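Local coordinates for uncharacterized protein YLR301W (Saccharomyces cerevisiae, PDB 3RBY) that is of unknown function and not essential, but interacts with the protein kinase HRR25 and may interact with SEC72, at residues L10-G14 with P15-E19; E223-K226 with K227-V231. All coordinates share one frame; numbering follows the deposited sequence.

Interaction 1. Residues L10-G14 with P15-E19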
loop_
_atom_site.group_PDB
_atom_site.type_symbol
_atom_site.label_atom_id
_atom_site.label_comp_id
_atom_site.label_asym_id
_atom_site.label_seq_id
_atom_site.Cartn_x
_atom_site.Cartn_y
_atom_site.Cartn_z
ATOM N N LEU A 10 5.340 6.107 0.522
ATOM C CA LEU A 10 6.679 6.559 0.873
ATOM C C LEU A 10 6.999 7.901 0.257
ATOM O O LEU A 10 6.443 8.265 -0.784
ATOM C CB LEU A 10 7.754 5.528 0.489
ATOM C CG LEU A 10 8.230 5.441 -0.959
ATOM C CD1 LEU A 10 9.250 6.543 -1.282
ATOM C CD2 LEU A 10 8.846 4.075 -1.209
ATOM N N PHE A 11 7.903 8.615 0.923
ATOM C CA PHE A 11 8.488 9.871 0.467
ATOM C C PHE A 11 10.005 9.648 0.420
ATOM O O PHE A 11 10.575 9.054 1.344
ATOM C CB PHE A 11 8.171 10.975 1.486
ATOM C CG PHE A 11 8.526 12.362 1.023
ATOM C CD1 PHE A 11 8.684 12.644 -0.327
ATOM C CD2 PHE A 11 8.706 13.385 1.940
ATOM C CE1 PHE A 11 9.019 13.923 -0.754
ATOM C CE2 PHE A 11 9.038 14.673 1.517
ATOM C CZ PHE A 11 9.197 14.936 0.167
ATOM N N GLN A 12 10.673 10.105 -0.635
ATOM C CA GLN A 12 12.118 9.907 -0.709
ATOM C C GLN A 12 12.841 11.083 -1.358
ATOM O O GLN A 12 12.595 11.391 -2.536
ATOM C CB GLN A 12 12.442 8.613 -1.470
ATOM C CG GLN A 12 13.934 8.397 -1.732
ATOM C CD GLN A 12 14.237 7.081 -2.447
ATOM O OE1 GLN A 12 15.364 6.848 -2.883
ATOM N NE2 GLN A 12 13.236 6.223 -2.570
ATOM N N VAL A 13 13.727 11.740 -0.602
ATOM C CA VAL A 13 14.574 12.784 -1.191
ATOM C C VAL A 13 16.056 12.408 -1.209
ATOM O O VAL A 13 16.856 13.040 -1.903
ATOM C CB VAL A 13 14.403 14.175 -0.527
ATOM C CG1 VAL A 13 12.932 14.484 -0.291
ATOM C CG2 VAL A 13 15.208 14.254 0.767
ATOM N N GLY A 14 16.430 11.387 -0.452
ATOM C CA GLY A 14 17.807 10.942 -0.495
ATOM C C GLY A 14 17.934 9.565 -1.108
ATOM O O GLY A 14 17.095 9.157 -1.910
ATOM N N PRO A 15 18.998 8.843 -0.735
ATOM C CA PRO A 15 19.078 7.398 -0.976
ATOM C C PRO A 15 18.134 6.619 -0.043
ATOM O O PRO A 15 17.994 5.405 -0.203
ATOM C CB PRO A 15 20.542 7.070 -0.648
ATOM C CG PRO A 15 20.981 8.166 0.287
ATOM C CD PRO A 15 20.241 9.392 -0.161
ATOM N N HIS A 16 17.484 7.304 0.898
ATOM C CA HIS A 16 16.691 6.616 1.928
ATOM C C HIS A 16 15.232 7.019 2.013
ATOM O O HIS A 16 14.905 8.063 2.577
ATOM C CB HIS A 16 17.332 6.790 3.303
ATOM C CG HIS A 16 18.661 6.123 3.416
ATOM N ND1 HIS A 16 19.725 6.691 4.083
ATOM C CD2 HIS A 16 19.106 4.942 2.925
ATOM C CE1 HIS A 16 20.767 5.880 4.006
ATOM N NE2 HIS A 16 20.418 4.814 3.309
ATOM N N PRO A 17 14.344 6.165 1.496
ATOM C CA PRO A 17 12.907 6.432 1.626
ATOM C C PRO A 17 12.443 6.211 3.063
ATOM O O PRO A 17 13.140 5.569 3.855
ATOM C CB PRO A 17 12.273 5.405 0.687
ATOM C CG PRO A 17 13.274 4.264 0.657
ATOM C CD PRO A 17 14.632 4.903 0.791
ATOM N N ASN A 18 11.283 6.766 3.393
ATOM C CA ASN A 18 10.661 6.585 4.699
ATOM C C ASN A 18 9.214 7.035 4.569
ATOM O O ASN A 18 8.818 7.572 3.533
ATOM C CB ASN A 18 11.367 7.444 5.750
ATOM C CG ASN A 18 10.981 7.068 7.182
ATOM O OD1 ASN A 18 11.340 7.772 8.132
ATOM N ND2 ASN A 18 10.259 5.956 7.347
ATOM N N GLU A 19 8.414 6.825 5.603
ATOM C CA GLU A 19 7.060 7.362 5.587
ATOM C C GLU A 19 6.657 7.709 7.013
ATOM O O GLU A 19 6.254 6.824 7.778
ATOM C CB GLU A 19 6.061 6.382 4.936
ATOM C CG GLU A 19 4.617 6.877 4.910
ATOM C CD GLU A 19 4.499 8.242 4.242
ATOM O OE1 GLU A 19 4.429 8.287 2.991
ATOM O OE2 GLU A 19 4.508 9.267 4.963
HETATM O O HOH W 1 13.549 10.303 2.145
#
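Phe11 and Asn18 face each other as an antiparallel hydrogen-bonded pair, the one bridge between residues 10-14 and 15-19. Phe11 N donates to Asn18 O at 3.0 Å, with an N-H...O angle of 179°, and Asn18 N returns a bond to Phe11 O at 3.2 Å. Beyond this pair a water bridges the loop: it accepts from Val13 N at 3.1 Å, donates to His16 O at 2.7 Å and makes a weak bond to Phe11 O. The chain folds back on the end of strand 4-12 through Gly14 and Pro15. Strand 4-12 belongs to a large antiparallel sheet of this beta-barrel protein; Leu10 and Gln12 bond through their backbones to Met129 and Arg127 of strand 124-132.

Pro17 is the hub of the side-chain packing. Its CB meets Leu10 CD1 at 3.8 Å, the two side chains crossing obliquely. Gln12 lies alongside the proline, pointing the same way; with CG anti to the backbone N (chi1 174°) and the chain extended, its CB, CG and terminal amide run past the ring. Shortened to an alanine, this residue would probably leave the flank of Pro17 without its lining and open a gap beside the ring. Glu19 bends at chi2 (55°), bringing OE1 to 3.4 Å from Leu10 N, at an angle too poor for a hydrogen bond; its carboxylate instead bonds Thr21 and forms a salt bridge with Arg8. The second subunit packs its Trp103 on Leu10 and its Arg127 on Pro17.

Interaction 2. Residues E223-K226 with K227-V231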
loop_
_atom_site.group_PDB
_atom_site.type_symbol
_atom_site.label_atom_id
_atom_site.label_comp_id
_atom_site.label_asym_id
_atom_site.label_seq_id
_atom_site.Cartn_x
_atom_site.Cartn_y
_atom_site.Cartn_z
ATOM N N GLU A 223 -25.534 16.051 3.175
ATOM C CA GLU A 223 -26.855 15.585 2.784
ATOM C C GLU A 223 -27.752 16.722 2.297
ATOM O O GLU A 223 -27.733 17.839 2.838
ATOM C CB GLU A 223 -27.530 14.842 3.948
ATOM C CG GLU A 223 -26.839 13.530 4.310
ATOM C CD GLU A 223 -26.470 12.704 3.072
ATOM O OE1 GLU A 223 -27.361 12.061 2.472
ATOM O OE2 GLU A 223 -25.276 12.704 2.694
ATOM N N ASN A 224 -28.526 16.428 1.256
ATOM C CA ASN A 224 -29.568 17.344 0.805
ATOM C C ASN A 224 -29.030 18.736 0.485
ATOM O O ASN A 224 -29.596 19.763 0.884
ATOM C CB ASN A 224 -30.705 17.396 1.831
ATOM C CG ASN A 224 -31.230 16.006 2.187
ATOM O OD1 ASN A 224 -31.955 15.385 1.407
ATOM N ND2 ASN A 224 -30.867 15.518 3.369
ATOM N N LEU A 225 -27.917 18.747 -0.237
ATOM C CA LEU A 225 -27.366 19.968 -0.786
ATOM C C LEU A 225 -27.480 19.852 -2.295
ATOM O O LEU A 225 -27.871 18.806 -2.813
ATOM C CB LEU A 225 -25.910 20.120 -0.376
ATOM C CG LEU A 225 -25.645 20.308 1.115
ATOM C CD1 LEU A 225 -24.150 20.433 1.374
ATOM C CD2 LEU A 225 -26.372 21.543 1.611
ATOM N N LYS A 226 -27.166 20.923 -3.007
ATOM C CA LYS A 226 -26.996 20.811 -4.454
ATOM C C LYS A 226 -25.899 21.762 -4.879
ATOM O O LYS A 226 -25.464 22.600 -4.077
ATOM C CB LYS A 226 -28.303 21.078 -5.213
ATOM C CG LYS A 226 -29.000 22.368 -4.832
ATOM C CD LYS A 226 -30.302 22.556 -5.621
ATOM C CE LYS A 226 -30.991 23.844 -5.198
ATOM N NZ LYS A 226 -31.140 23.903 -3.709
ATOM N N LYS A 227 -25.425 21.611 -6.114
ATOM C CA LYS A 227 -24.369 22.476 -6.607
ATOM C C LYS A 227 -24.899 23.898 -6.574
ATOM O O LYS A 227 -26.012 24.169 -7.046
ATOM C CB LYS A 227 -23.956 22.095 -8.029
ATOM C CG LYS A 227 -22.747 22.892 -8.512
ATOM C CD LYS A 227 -22.282 22.440 -9.902
ATOM C CE LYS A 227 -21.024 23.205 -10.310
ATOM N NZ LYS A 227 -20.475 22.779 -11.650
ATOM N N GLY A 228 -24.118 24.803 -5.999
ATOM C CA GLY A 228 -24.550 26.183 -5.873
ATOM C C GLY A 228 -25.171 26.518 -4.524
ATOM O O GLY A 228 -25.316 27.697 -4.187
ATOM N N SER A 229 -25.549 25.495 -3.755
ATOM C CA SER A 229 -26.044 25.717 -2.396
ATOM C C SER A 229 -25.064 26.556 -1.580
ATOM O O SER A 229 -23.833 26.437 -1.719
ATOM C CB SER A 229 -26.255 24.389 -1.649
ATOM O OG SER A 229 -27.247 23.581 -2.248
ATOM N N THR A 230 -25.610 27.394 -0.709
ATOM C CA THR A 230 -24.795 28.039 0.305
ATOM C C THR A 230 -25.013 27.329 1.644
ATOM O O THR A 230 -26.149 27.096 2.082
ATOM C CB THR A 230 -25.102 29.540 0.421
ATOM O OG1 THR A 230 -24.520 30.231 -0.698
ATOM C CG2 THR A 230 -24.534 30.102 1.718
ATOM N N VAL A 231 -23.917 26.954 2.275
ATOM C CA VAL A 231 -23.997 26.306 3.567
ATOM C C VAL A 231 -23.319 27.188 4.594
ATOM O O VAL A 231 -22.163 27.592 4.405
ATOM C CB VAL A 231 -23.338 24.924 3.543
ATOM C CG1 VAL A 231 -23.366 24.303 4.932
ATOM C CG2 VAL A 231 -24.050 24.041 2.529
#
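Lys226 O accepts two hydrogen bonds from Ser229, one from the backbone and one from the side chain. Ser229 N approaches at 2.9 Å with an N-H...O angle of 158°, Ser229 OG donates at 2.7 Å, and both come from the same face of the carbonyl plane. The hydroxyl is brought there by a first torsion of -63°, which sets OG beside its own backbone N and anti to the carbonyl carbon, so that one residue grips the oxygen twice. The base of the Lys226 side chain adjoins the hydroxyl: CG stands between the backbone N and the carbonyl carbon, which puts it 3.3 Å from Ser229 OG.

The backbone bond closes a type II beta turn from Lys226 to Ser229, with Lys227 and Gly228 at its two central positions. Gly228 has a positive phi of 96°, and a side chain here would collide with the carbonyl oxygen of Lys227, as expected for the third position of this turn. The turn leads directly into strand 230-233, which is outermost within this chain in its antiparallel sheet.

Farther from the turn, Leu225 and Val231 join the residues before and after it by apolar contact. Their side chains cross at about a right angle, and both leucine methyls bear on the same valine methyl: CD2 is 3.5 Å from Val231 CG2, and CD1 is 3.8 Å from it. Strand 236-244 lies behind the turn. Gly228 and Ser229 bond through their backbones to Val240, and Val231 to Trp238, while the side chain of Leu225 rests on Val240 and Tyr243. Tyr243 also touches Lys227.

How the interactions relate
Interactions 1 and 2 lie on opposite sides of the chain's centre, with their centres 41 Å apart and their nearest atoms about 30 Å apart, so neither touches the other. They follow in series along the chain and belong to different antiparallel sheets: residues 10-19 leave the sheet that contains strand 4-12, whereas residues 223-231 enter the one that contains strand 230-233. Their surroundings differ too. Interaction 1 is partly buried and meets the second subunit, and a triethylene glycol, probably from the crystallisation liquor, lies about 3 Å from the side chain of Phe11. Interaction 2 is a surface contact that no other chain of the assembly touches.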